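Local coordinates for programmed cell death 6-interacting protein (Homo sapiens, PDB 5WA1), which works in multivesicular body biogenesis, membrane repair and cytokinesis, concentrating and sorting endosomal cargo, and is represented here by its Bro1 domain, at residues A[187-192]-A[200-205]; A[119-124]-A[128-133]. All coordinates share one frame; numbering follows the deposited sequence.

Interaction 1: residues A[187-192]-A[200-205]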
loop_
_atom_site.group_PDB
_atom_site.type_symbol
_atom_site.label_atom_id
_atom_site.label_comp_id
_atom_site.label_asym_id
_atom_site.label_seq_id
_atom_site.Cartn_x
_atom_site.Cartn_y
_atom_site.Cartn_z
ATOM N N THR A 187 11.937 -5.196 10.662
ATOM C CA THR A 187 12.632 -4.553 11.768
ATOM C C THR A 187 11.862 -4.540 13.080
ATOM O O THR A 187 12.477 -4.290 14.120
ATOM C CB THR A 187 12.988 -3.101 11.406
ATOM O OG1 THR A 187 11.785 -2.354 11.179
ATOM C CG2 THR A 187 13.852 -3.055 10.150
ATOM N N VAL A 188 10.555 -4.814 13.072
ATOM C CA VAL A 188 9.743 -4.585 14.263
ATOM C C VAL A 188 10.165 -5.495 15.414
ATOM O O VAL A 188 10.097 -5.093 16.584
ATOM C CB VAL A 188 8.246 -4.750 13.922
ATOM C CG1 VAL A 188 7.936 -6.182 13.506
ATOM C CG2 VAL A 188 7.370 -4.310 15.090
ATOM N N LEU A 189 10.626 -6.715 15.117
ATOM C CA LEU A 189 10.899 -7.674 16.184
ATOM C C LEU A 189 12.149 -7.293 16.970
ATOM O O LEU A 189 12.138 -7.295 18.208
ATOM C CB LEU A 189 11.022 -9.081 15.608
ATOM C CG LEU A 189 9.687 -9.638 15.109
ATOM C CD1 LEU A 189 9.797 -11.118 14.757
ATOM C CD2 LEU A 189 8.591 -9.395 16.142
ATOM N N SER A 190 13.243 -6.969 16.273
ATOM C CA SER A 190 14.463 -6.571 16.970
ATOM C C SER A 190 14.302 -5.218 17.648
ATOM O O SER A 190 14.962 -4.947 18.656
ATOM C CB SER A 190 15.645 -6.539 16.002
ATOM O OG SER A 190 15.451 -5.554 14.999
ATOM N N ALA A 191 13.428 -4.362 17.113
ATOM C CA ALA A 191 13.213 -3.046 17.703
ATOM C C ALA A 191 12.455 -3.129 19.022
ATOM O O ALA A 191 12.693 -2.316 19.922
ATOM C CB ALA A 191 12.467 -2.149 16.717
ATOM N N LEU A 192 11.545 -4.089 19.158
ATOM C CA LEU A 192 10.711 -4.209 20.344
ATOM C C LEU A 192 11.292 -5.235 21.312
ATOM O O LEU A 192 11.767 -6.299 20.906
ATOM C CB LEU A 192 9.279 -4.601 19.976
ATOM C CG LEU A 192 8.291 -3.485 19.622
ATOM C CD1 LEU A 192 8.661 -2.788 18.318
ATOM C CD2 LEU A 192 6.871 -4.029 19.551
ATOM N N ILE A 200 0.994 -4.473 13.859
ATOM C CA ILE A 200 2.350 -4.199 13.384
ATOM C C ILE A 200 3.209 -5.458 13.357
ATOM O O ILE A 200 4.407 -5.380 13.067
ATOM C CB ILE A 200 3.026 -3.091 14.217
ATOM C CG1 ILE A 200 3.177 -3.518 15.675
ATOM C CG2 ILE A 200 2.240 -1.792 14.079
ATOM C CD1 ILE A 200 4.014 -2.547 16.516
ATOM N N SER A 201 2.624 -6.618 13.639
ATOM C CA SER A 201 3.390 -7.852 13.630
ATOM C C SER A 201 3.785 -8.209 12.195
ATOM O O SER A 201 3.080 -7.859 11.241
ATOM C CB SER A 201 2.586 -8.988 14.260
ATOM O OG SER A 201 1.534 -9.411 13.396
ATOM N N PRO A 202 4.925 -8.890 12.021
ATOM C CA PRO A 202 5.457 -9.128 10.663
ATOM C C PRO A 202 4.469 -9.764 9.700
ATOM O O PRO A 202 4.457 -9.404 8.514
ATOM C CB PRO A 202 6.662 -10.038 10.926
ATOM C CG PRO A 202 7.115 -9.660 12.314
ATOM C CD PRO A 202 5.864 -9.324 13.078
ATOM N N ASP A 203 3.636 -10.696 10.171
ATOM C CA ASP A 203 2.676 -11.331 9.270
ATOM C C ASP A 203 1.660 -10.326 8.737
ATOM O O ASP A 203 1.328 -10.336 7.548
ATOM C CB ASP A 203 1.970 -12.481 9.982
ATOM C CG ASP A 203 2.711 -13.791 9.837
ATOM O OD1 ASP A 203 3.937 -13.749 9.601
ATOM O OD2 ASP A 203 2.070 -14.859 9.951
ATOM N N THR A 204 1.162 -9.444 9.603
ATOM C CA THR A 204 0.161 -8.475 9.176
ATOM C C THR A 204 0.751 -7.447 8.218
ATOM O O THR A 204 0.153 -7.152 7.176
ATOM C CB THR A 204 -0.451 -7.776 10.389
ATOM O OG1 THR A 204 -0.998 -8.756 11.278
ATOM C CG2 THR A 204 -1.552 -6.821 9.948
ATOM N N VAL A 205 1.909 -6.867 8.562
ATOM C CA VAL A 205 2.451 -5.799 7.724
ATOM C C VAL A 205 3.053 -6.368 6.447
ATOM O O VAL A 205 3.096 -5.683 5.421
ATOM C CB VAL A 205 3.472 -4.935 8.492
ATOM C CG1 VAL A 205 2.747 -3.973 9.440
ATOM C CG2 VAL A 205 4.474 -5.796 9.249
#
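With CG1 of V188 set between the backbone N and the carbonyl carbon (chi1 64°) and CG2 opposite the N, both methyls are turned onto the chain around I200. Both close on its carbonyl oxygen from one side: V188 CG1 is 3.6 Å from I200 O and V188 CG2 is 3.7 Å from the same atom. I200 O finds no hydrogen-bond partner in the model, so at this point a polar atom is buried against methyls. The CG2 methyl also reaches the tip of the isoleucine, 4.1 Å from I200 CD1, an end that L192 CD2 approaches more loosely at 4.4 Å.

The other half of the contact centres on the ring of P202. V188 CG1 and L189 CG each stand 3.8 Å from P202 CG; V188 is buried, while L189 is exposed. The CB of L189 does not itself face the ring; CG lies beside the backbone N (chi1 -70°), and this brings the branched end over to the proline.

These side chains join two successive helices of the Bro1 domain, the end of helix 164-191 and the start of helix 202-226, across a connection without regular structure. P202 is the first residue of the second helix, whose first-turn bond runs from V205 N to S201 O at 3.1 Å. S201 occupies the N-cap position without a side-chain capping bond; its OG bonds instead to V198 O, as does T204 OG1. Helix 137-157 covers the isoleucine with Y139 and F146. Segment 200-205 belongs to the region mapped as interacting with CHMP4A, CHMP4B and CHMP4C.

Interaction 2: residues A[119-124]-A[128-133]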
loop_
_atom_site.group_PDB
_atom_site.type_symbol
_atom_site.label_atom_id
_atom_site.label_comp_id
_atom_site.label_asym_id
_atom_site.label_seq_id
_atom_site.Cartn_x
_atom_site.Cartn_y
_atom_site.Cartn_z
ATOM N N ALA A 119 -4.417 -0.954 15.282
ATOM C CA ALA A 119 -5.124 -0.344 14.165
ATOM C C ALA A 119 -6.380 -1.123 13.791
ATOM O O ALA A 119 -7.329 -0.541 13.250
ATOM C CB ALA A 119 -4.202 -0.235 12.951
ATOM N N PHE A 120 -6.412 -2.429 14.071
ATOM C CA PHE A 120 -7.464 -3.305 13.566
ATOM C C PHE A 120 -8.306 -3.925 14.668
ATOM O O PHE A 120 -9.540 -3.909 14.576
ATOM C CB PHE A 120 -6.856 -4.423 12.705
ATOM C CG PHE A 120 -5.979 -3.923 11.599
ATOM C CD1 PHE A 120 -6.475 -3.042 10.652
ATOM C CD2 PHE A 120 -4.656 -4.328 11.511
ATOM C CE1 PHE A 120 -5.673 -2.585 9.635
ATOM C CE2 PHE A 120 -3.841 -3.862 10.501
ATOM C CZ PHE A 120 -4.351 -2.993 9.559
ATOM N N ASP A 121 -7.674 -4.481 15.695
ATOM C CA ASP A 121 -8.378 -5.183 16.768
ATOM C C ASP A 121 -9.032 -4.154 17.677
ATOM O O ASP A 121 -8.369 -3.531 18.509
ATOM C CB ASP A 121 -7.403 -6.064 17.542
ATOM C CG ASP A 121 -8.101 -7.050 18.462
ATOM O OD1 ASP A 121 -9.294 -6.852 18.779
ATOM O OD2 ASP A 121 -7.448 -8.034 18.861
ATOM N N LYS A 122 -10.343 -3.970 17.529
ATOM C CA LYS A 122 -11.044 -2.998 18.356
ATOM C C LYS A 122 -11.280 -3.502 19.773
ATOM O O LYS A 122 -11.527 -2.690 20.672
ATOM C CB LYS A 122 -12.367 -2.607 17.696
ATOM C CG LYS A 122 -12.176 -1.895 16.365
ATOM C CD LYS A 122 -13.490 -1.418 15.776
ATOM C CE LYS A 122 -13.260 -0.694 14.458
ATOM N NZ LYS A 122 -14.536 -0.291 13.803
ATOM N N GLY A 123 -11.194 -4.804 19.994
ATOM C CA GLY A 123 -11.313 -5.354 21.333
ATOM C C GLY A 123 -12.748 -5.631 21.724
ATOM O O GLY A 123 -13.689 -4.970 21.287
ATOM N N SER A 124 -12.915 -6.642 22.571
ATOM C CA SER A 124 -14.222 -6.961 23.117
ATOM C C SER A 124 -14.582 -5.973 24.219
ATOM O O SER A 124 -13.711 -5.382 24.864
ATOM C CB SER A 124 -14.243 -8.390 23.660
ATOM O OG SER A 124 -13.198 -8.590 24.595
ATOM N N GLY A 128 -11.757 -3.870 27.470
ATOM C CA GLY A 128 -11.265 -2.629 26.911
ATOM C C GLY A 128 -10.653 -2.815 25.529
ATOM O O GLY A 128 -10.757 -3.866 24.892
ATOM N N SER A 129 -9.999 -1.752 25.070
ATOM C CA SER A 129 -9.348 -1.771 23.774
ATOM C C SER A 129 -8.031 -2.541 23.845
ATOM O O SER A 129 -7.554 -2.922 24.918
ATOM C CB SER A 129 -9.108 -0.349 23.269
ATOM O OG SER A 129 -8.238 0.360 24.133
ATOM N N VAL A 130 -7.442 -2.770 22.677
ATOM C CA VAL A 130 -6.174 -3.482 22.561
ATOM C C VAL A 130 -5.082 -2.426 22.444
ATOM O O VAL A 130 -4.877 -1.832 21.380
ATOM C CB VAL A 130 -6.173 -4.449 21.373
ATOM C CG1 VAL A 130 -4.837 -5.174 21.283
ATOM C CG2 VAL A 130 -7.310 -5.449 21.516
ATOM N N LYS A 131 -4.384 -2.188 23.552
ATOM C CA LYS A 131 -3.331 -1.193 23.652
ATOM C C LYS A 131 -2.019 -1.865 24.031
ATOM O O LYS A 131 -2.000 -2.965 24.594
ATOM C CB LYS A 131 -3.675 -0.122 24.696
ATOM C CG LYS A 131 -4.912 0.704 24.392
ATOM C CD LYS A 131 -5.163 1.717 25.505
ATOM C CE LYS A 131 -6.279 2.689 25.147
ATOM N NZ LYS A 131 -6.506 3.694 26.224
ATOM N N LEU A 132 -0.916 -1.188 23.721
ATOM C CA LEU A 132 0.405 -1.622 24.166
ATOM C C LEU A 132 1.250 -0.400 24.499
ATOM O O LEU A 132 1.339 0.534 23.696
ATOM C CB LEU A 132 1.098 -2.477 23.100
ATOM C CG LEU A 132 2.572 -2.804 23.366
ATOM C CD1 LEU A 132 2.752 -3.527 24.704
ATOM C CD2 LEU A 132 3.161 -3.616 22.220
ATOM N N ALA A 133 1.874 -0.414 25.674
ATOM C CA ALA A 133 2.738 0.671 26.118
ATOM C C ALA A 133 4.147 0.139 26.322
ATOM O O ALA A 133 4.341 -0.853 27.030
ATOM C CB ALA A 133 2.211 1.302 27.407
#
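The amide G123 N gives a weak, bent bond to D121 OD1, 3.0 Å long with an N-H...O angle of 130°, which closes an Asx turn and may help to orient the carboxylate beside V130. With CG opposite the backbone N (chi1 -167°), the D121 carboxylate turns a flat face to the valine. V130 CG2 sits over that face, 3.5 Å from D121 CG and 3.7 Å from D121 OD1, with OD2 equally far. The two side chains cross nearly at right angles. Behind the methyl, V130 CB packs on the backbone of the other limb, 3.7 Å from D121 O.

Both limbs belong to a beta hairpin: strands 114-117 and 131-134 pair antiparallel, and beyond them the chain rises into a long loop on the domain surface. At the base of the loop the carbonyl of V130 takes a backbone hydrogen bond from D118, and D118 OD1 accepts hydrogen bonds from the amides of F120 and D121.

Higher up, the limbs touch without bonding to each other. Glycine at 123, at a positive phi of 87°, lets the chains come close, with G123 CA 3.9 Å from G128 O and 4.0 Å from V130 CG2. Near the tip, S124 O and G128 O lie 3.3 Å apart, two acceptors with no hydrogen bond between them. The amide V130 N, by contrast with its carbonyl, is buried with no partner in the model.

In the fold
Interaction 2 comes first along the chain and closes before interaction 1 opens; their centres are about 17 Å apart on the same side of the chain's centre. Interaction 1 is the more buried, about 16 Å from the centre of the chain against about 22 Å for the surface hairpin. They meet directly where T204 CG2 packs 3.8 Å from F120 CE2. Helix 137-157 links them further: F146 reaches V205 of interaction 1 as well as A119 and F120 of interaction 2, while Y139 packs on L192 and hydrogen-bonds through its OH to L132 O. D199, just before segment 200-205, accepts a hydrogen bond from A119 N through OD2.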